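Local coordinates for TT1696 protein (Thermus thermophilus, PDB 1UFB), which is of unknown function but, as a HEPN-domain protein, may bind DNA, at residues W7-Q19 with L113-L127. Numbering follows the deposited sequence.
Sequences WLEQARHNLRHAQ and LDLAQKILAFVEEKL
Leu8 meets the far helix with both of its methyl groups, and the pairing that follows illustrates a simple rule: aliphatic side chains fill the seam between helix 4-24 and helix 106-126, and one long ion pair borders it. CD1 of Leu8 presses on CD1 of Leu120 at 3.5 Å, a tight fit for two methyls, as the two side chains slide past one another in opposite directions. The other branch, CD2, reaches CG1 of Val123 at 3.8 Å and CD1 of the C-terminal Leu127 at 3.6 Å. One turn on, Ala11 offers only CB, which sits beside both methyls of Leu120; the CA atoms of Ala11 and Leu120 are 7.5 Å apart.

Arg12 borders this apolar seam. Its chain bends at chi3, laying one face of the guanidinium over the carbonyl oxygen of Leu8, while Glu124 OE2 lies at the edge, near the plane. The resulting salt bridge is long, 3.7 Å from Arg12 NH1 to Glu124 OE2, with the guanidinium and carboxylate planes 25° apart.

Leu15 divides its work. With CG anti to the backbone N (chi1 -166°), it directs CD1 onto CD2 of Leu113, 3.4 Å away, and onto the CB of Ala116, whereas CD2 abuts the side-chain oxygen OE1 of Gln117. The same Leu113 methyl wedges against Ala18 CB, and Gln19 crosses Leu113 at about a right angle, its CG beside both branches.

Leu120 and Leu127 also touch helix 27-48, and His17 hydrogen-bonds to Asp26 and stacks on Trp29 of the second subunit. The axes of segments 7-19 and 113-126 run antiparallel at 165°, 10.7 Å apart at closest approach, joining the first and last helices of the chain in the antiparallel helical bundle of a HEPN domain.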
loop_
_atom_site.group_PDB
_atom_site.type_symbol
_atom_site.label_atom_id
_atom_site.label_comp_id
_atom_site.label_asym_id
_atom_site.label_seq_id
_atom_site.Cartn_x
_atom_site.Cartn_y
_atom_site.Cartn_z
ATOM N N TRP A 7 8.384 2.837 14.447
ATOM C CA TRP A 7 7.330 1.979 13.879
ATOM C C TRP A 7 5.975 2.314 14.469
ATOM O O TRP A 7 4.937 2.268 13.781
ATOM C CB TRP A 7 7.671 0.492 14.093
ATOM C CG TRP A 7 8.759 0.030 13.163
ATOM C CD1 TRP A 7 10.101 0.241 13.297
ATOM C CD2 TRP A 7 8.584 -0.661 11.919
ATOM N NE1 TRP A 7 10.782 -0.271 12.206
ATOM C CE2 TRP A 7 9.873 -0.835 11.349
ATOM C CE3 TRP A 7 7.470 -1.145 11.235
ATOM C CZ2 TRP A 7 10.077 -1.489 10.109
ATOM C CZ3 TRP A 7 7.668 -1.784 10.010
ATOM C CH2 TRP A 7 8.966 -1.948 9.468
ATOM N N LEU A 8 5.966 2.713 15.742
ATOM C CA LEU A 8 4.679 3.083 16.320
ATOM C C LEU A 8 4.203 4.349 15.681
ATOM O O LEU A 8 3.003 4.542 15.465
ATOM C CB LEU A 8 4.804 3.309 17.843
ATOM C CG LEU A 8 4.177 2.166 18.598
ATOM C CD1 LEU A 8 2.627 2.175 18.369
ATOM C CD2 LEU A 8 4.826 0.855 18.124
ATOM N N GLU A 9 5.161 5.248 15.450
ATOM C CA GLU A 9 4.888 6.536 14.824
ATOM C C GLU A 9 4.296 6.257 13.420
ATOM O O GLU A 9 3.315 6.860 13.026
ATOM C CB GLU A 9 6.211 7.303 14.689
ATOM C CG GLU A 9 6.278 8.722 15.213
ATOM C CD GLU A 9 7.759 9.242 15.327
ATOM O OE1 GLU A 9 8.567 8.665 16.118
ATOM O OE2 GLU A 9 8.110 10.229 14.609
ATOM N N GLN A 10 4.919 5.340 12.679
ATOM C CA GLN A 10 4.425 4.966 11.335
ATOM C C GLN A 10 3.027 4.372 11.431
ATOM O O GLN A 10 2.169 4.655 10.594
ATOM C CB GLN A 10 5.348 3.914 10.729
ATOM C CG GLN A 10 5.001 3.587 9.249
ATOM C CD GLN A 10 5.076 4.821 8.345
ATOM O OE1 GLN A 10 6.027 5.619 8.429
ATOM N NE2 GLN A 10 4.082 4.971 7.438
ATOM N N ALA A 11 2.810 3.508 12.438
ATOM C CA ALA A 11 1.493 2.857 12.598
ATOM C C ALA A 11 0.423 3.917 12.813
ATOM O O ALA A 11 -0.660 3.864 12.190
ATOM C CB ALA A 11 1.543 1.891 13.840
ATOM N N ARG A 12 0.716 4.881 13.712
ATOM C CA ARG A 12 -0.255 5.980 13.981
ATOM C C ARG A 12 -0.451 6.782 12.689
ATOM O O ARG A 12 -1.574 7.166 12.340
ATOM C CB ARG A 12 0.219 6.900 15.147
ATOM C CG ARG A 12 0.054 6.259 16.581
ATOM C CD ARG A 12 0.412 7.233 17.710
ATOM N NE ARG A 12 1.831 7.636 17.627
ATOM C CZ ARG A 12 2.802 7.063 18.361
ATOM N NH1 ARG A 12 2.463 6.086 19.213
ATOM N NH2 ARG A 12 4.097 7.444 18.260
ATOM N N HIS A 13 0.625 7.046 11.966
ATOM C CA HIS A 13 0.461 7.793 10.685
ATOM C C HIS A 13 -0.424 7.018 9.680
ATOM O O HIS A 13 -1.266 7.582 8.951
ATOM C CB HIS A 13 1.844 8.080 10.022
ATOM C CG HIS A 13 1.735 8.810 8.703
ATOM N ND1 HIS A 13 1.702 8.158 7.481
ATOM C CD2 HIS A 13 1.518 10.125 8.421
ATOM C CE1 HIS A 13 1.462 9.031 6.513
ATOM N NE2 HIS A 13 1.346 10.231 7.054
ATOM N N ASN A 14 -0.166 5.710 9.584
ATOM C CA ASN A 14 -0.966 4.862 8.691
ATOM C C ASN A 14 -2.431 4.912 9.133
ATOM O O ASN A 14 -3.321 4.958 8.273
ATOM C CB ASN A 14 -0.481 3.355 8.773
ATOM C CG ASN A 14 0.900 3.123 8.136
ATOM O OD1 ASN A 14 1.512 2.035 8.331
ATOM N ND2 ASN A 14 1.383 4.089 7.343
ATOM N N LEU A 15 -2.697 4.873 10.451
ATOM C CA LEU A 15 -4.100 4.902 10.919
ATOM C C LEU A 15 -4.687 6.292 10.581
ATOM O O LEU A 15 -5.828 6.384 10.169
ATOM C CB LEU A 15 -4.203 4.598 12.428
ATOM C CG LEU A 15 -5.651 4.279 12.897
ATOM C CD1 LEU A 15 -6.280 3.121 12.113
ATOM C CD2 LEU A 15 -5.629 3.883 14.403
ATOM N N ARG A 16 -3.904 7.356 10.719
ATOM C CA ARG A 16 -4.438 8.693 10.302
ATOM C C ARG A 16 -4.665 8.745 8.800
ATOM O O ARG A 16 -5.625 9.408 8.311
ATOM C CB ARG A 16 -3.523 9.874 10.747
ATOM C CG ARG A 16 -3.482 9.966 12.308
ATOM C CD ARG A 16 -2.725 11.200 12.791
ATOM N NE ARG A 16 -1.315 11.151 12.481
ATOM C CZ ARG A 16 -0.396 10.787 13.357
ATOM N NH1 ARG A 16 -0.788 10.438 14.592
ATOM N NH2 ARG A 16 0.891 10.779 12.997
ATOM N N HIS A 17 -3.794 8.088 8.048
ATOM C CA HIS A 17 -4.015 8.058 6.590
ATOM C C HIS A 17 -5.339 7.263 6.308
ATOM O O HIS A 17 -6.084 7.616 5.368
ATOM C CB HIS A 17 -2.891 7.347 5.794
ATOM C CG HIS A 17 -3.162 7.340 4.310
ATOM N ND1 HIS A 17 -3.152 8.496 3.551
ATOM C CD2 HIS A 17 -3.466 6.338 3.460
ATOM C CE1 HIS A 17 -3.425 8.193 2.291
ATOM N NE2 HIS A 17 -3.614 6.894 2.205
ATOM N N ALA A 18 -5.589 6.173 7.038
ATOM C CA ALA A 18 -6.835 5.406 6.796
ATOM C C ALA A 18 -8.061 6.276 7.171
ATOM O O ALA A 18 -9.091 6.219 6.513
ATOM C CB ALA A 18 -6.850 4.001 7.613
ATOM N N GLN A 19 -7.948 7.057 8.250
ATOM C CA GLN A 19 -9.054 7.924 8.665
ATOM C C GLN A 19 -9.335 8.989 7.609
ATOM O O GLN A 19 -10.511 9.317 7.290
ATOM C CB GLN A 19 -8.695 8.617 9.973
ATOM C CG GLN A 19 -8.919 7.750 11.141
ATOM C CD GLN A 19 -9.042 8.576 12.369
ATOM O OE1 GLN A 19 -8.020 9.066 12.912
ATOM N NE2 GLN A 19 -10.302 8.793 12.817
ATOM N N LEU A 113 -10.828 0.367 10.614
ATOM C CA LEU A 113 -10.165 1.327 11.522
ATOM C C LEU A 113 -10.353 0.893 12.967
ATOM O O LEU A 113 -9.430 0.966 13.755
ATOM C CB LEU A 113 -10.725 2.757 11.374
ATOM C CG LEU A 113 -10.355 3.530 10.105
ATOM C CD1 LEU A 113 -11.318 4.688 9.907
ATOM C CD2 LEU A 113 -8.988 4.088 10.237
ATOM N N ASP A 114 -11.541 0.408 13.313
ATOM C CA ASP A 114 -11.793 -0.028 14.682
ATOM C C ASP A 114 -10.853 -1.156 15.083
ATOM O O ASP A 114 -10.293 -1.169 16.213
ATOM C CB ASP A 114 -13.233 -0.567 14.825
ATOM C CG ASP A 114 -14.290 0.533 14.774
ATOM O OD1 ASP A 114 -13.947 1.721 14.960
ATOM O OD2 ASP A 114 -15.466 0.188 14.555
ATOM N N LEU A 115 -10.700 -2.120 14.183
ATOM C CA LEU A 115 -9.851 -3.290 14.458
ATOM C C LEU A 115 -8.368 -2.881 14.565
ATOM O O LEU A 115 -7.634 -3.359 15.438
ATOM C CB LEU A 115 -10.077 -4.372 13.354
ATOM C CG LEU A 115 -11.527 -4.906 13.267
ATOM C CD1 LEU A 115 -11.659 -5.937 12.123
ATOM C CD2 LEU A 115 -11.884 -5.559 14.607
ATOM N N ALA A 116 -7.939 -1.996 13.687
ATOM C CA ALA A 116 -6.561 -1.550 13.734
ATOM C C ALA A 116 -6.311 -0.764 15.010
ATOM O O ALA A 116 -5.229 -0.908 15.653
ATOM C CB ALA A 116 -6.213 -0.691 12.495
ATOM N N GLN A 117 -7.300 0.041 15.409
ATOM C CA GLN A 117 -7.130 0.799 16.665
ATOM C C GLN A 117 -6.974 -0.151 17.861
ATOM O O GLN A 117 -6.167 0.088 18.775
ATOM C CB GLN A 117 -8.334 1.765 16.867
ATOM C CG GLN A 117 -8.329 2.390 18.195
ATOM C CD GLN A 117 -7.018 3.153 18.462
ATOM O OE1 GLN A 117 -6.413 3.743 17.555
ATOM N NE2 GLN A 117 -6.597 3.154 19.712
ATOM N N LYS A 118 -7.729 -1.242 17.875
ATOM C CA LYS A 118 -7.562 -2.239 18.971
ATOM C C LYS A 118 -6.138 -2.787 19.001
ATOM O O LYS A 118 -5.508 -2.960 20.084
ATOM C CB LYS A 118 -8.491 -3.433 18.756
ATOM C CG LYS A 118 -9.936 -3.152 18.868
ATOM C CD LYS A 118 -10.651 -4.492 18.854
ATOM C CE LYS A 118 -12.157 -4.313 18.636
ATOM N NZ LYS A 118 -12.836 -5.693 18.634
ATOM N N ILE A 119 -5.596 -3.052 17.807
ATOM C CA ILE A 119 -4.230 -3.569 17.727
ATOM C C ILE A 119 -3.230 -2.535 18.239
ATOM O O ILE A 119 -2.333 -2.860 19.049
ATOM C CB ILE A 119 -3.856 -3.963 16.281
ATOM C CG1 ILE A 119 -4.787 -5.096 15.783
ATOM C CG2 ILE A 119 -2.363 -4.374 16.212
ATOM C CD1 ILE A 119 -4.506 -6.479 16.328
ATOM N N LEU A 120 -3.378 -1.293 17.772
ATOM C CA LEU A 120 -2.507 -0.193 18.182
ATOM C C LEU A 120 -2.554 0.006 19.694
ATOM O O LEU A 120 -1.496 0.207 20.345
ATOM C CB LEU A 120 -2.984 1.127 17.553
ATOM C CG LEU A 120 -2.003 1.606 16.498
ATOM C CD1 LEU A 120 -0.646 1.939 17.211
ATOM C CD2 LEU A 120 -1.875 0.447 15.435
ATOM N N ALA A 121 -3.757 -0.071 20.240
ATOM C CA ALA A 121 -3.925 0.199 21.718
ATOM C C ALA A 121 -3.269 -0.913 22.529
ATOM O O ALA A 121 -2.635 -0.655 23.539
ATOM C CB ALA A 121 -5.427 0.338 22.063
ATOM N N PHE A 122 -3.417 -2.142 22.067
ATOM C CA PHE A 122 -2.793 -3.323 22.705
ATOM C C PHE A 122 -1.270 -3.091 22.641
ATOM O O PHE A 122 -0.546 -3.195 23.647
ATOM C CB PHE A 122 -3.234 -4.583 21.927
ATOM C CG PHE A 122 -2.373 -5.810 22.144
ATOM C CD1 PHE A 122 -2.556 -6.635 23.252
ATOM C CD2 PHE A 122 -1.371 -6.142 21.210
ATOM C CE1 PHE A 122 -1.749 -7.764 23.434
ATOM C CE2 PHE A 122 -0.558 -7.276 21.388
ATOM C CZ PHE A 122 -0.747 -8.083 22.499
ATOM N N VAL A 123 -0.759 -2.738 21.467
ATOM C CA VAL A 123 0.669 -2.495 21.366
ATOM C C VAL A 123 1.137 -1.337 22.289
ATOM O O VAL A 123 2.191 -1.423 22.954
ATOM C CB VAL A 123 1.061 -2.177 19.887
ATOM C CG1 VAL A 123 2.468 -1.572 19.855
ATOM C CG2 VAL A 123 1.024 -3.493 19.046
ATOM N N GLU A 124 0.386 -0.245 22.316
ATOM C CA GLU A 124 0.821 0.901 23.131
ATOM C C GLU A 124 0.881 0.514 24.614
ATOM O O GLU A 124 1.782 0.936 25.340
ATOM C CB GLU A 124 -0.096 2.120 22.915
ATOM C CG GLU A 124 0.246 2.887 21.613
ATOM C CD GLU A 124 -0.939 3.698 21.020
ATOM O OE1 GLU A 124 -2.070 3.635 21.584
ATOM O OE2 GLU A 124 -0.724 4.375 19.977
ATOM N N GLU A 125 -0.027 -0.342 25.040
ATOM C CA GLU A 125 0.015 -0.744 26.418
ATOM C C GLU A 125 1.062 -1.826 26.702
ATOM O O GLU A 125 1.510 -1.941 27.836
ATOM C CB GLU A 125 -1.371 -1.174 26.876
ATOM C CG GLU A 125 -1.617 -2.631 26.943
ATOM C CD GLU A 125 -3.029 -2.914 26.547
ATOM O OE1 GLU A 125 -3.825 -1.950 26.585
ATOM O OE2 GLU A 125 -3.356 -4.071 26.194
ATOM N N LYS A 126 1.470 -2.610 25.700
ATOM C CA LYS A 126 2.480 -3.642 25.964
ATOM C C LYS A 126 3.894 -3.109 25.772
ATOM O O LYS A 126 4.865 -3.780 26.102
ATOM C CB LYS A 126 2.257 -4.865 25.085
ATOM C CG LYS A 126 0.912 -5.536 25.274
ATOM C CD LYS A 126 0.669 -5.985 26.687
ATOM C CE LYS A 126 -0.680 -6.699 26.811
ATOM N NZ LYS A 126 -1.124 -6.967 28.248
ATOM N N LEU A 127 4.023 -1.895 25.254
ATOM C CA LEU A 127 5.350 -1.306 25.077
ATOM C C LEU A 127 5.826 -0.641 26.374
ATOM O O LEU A 127 6.805 -1.130 26.989
ATOM C CB LEU A 127 5.330 -0.241 23.974
ATOM C CG LEU A 127 5.430 -0.759 22.537
ATOM C CD1 LEU A 127 5.727 0.409 21.627
ATOM C CD2 LEU A 127 6.524 -1.800 22.411
ATOM O OXT LEU A 127 5.191 0.381 26.753
#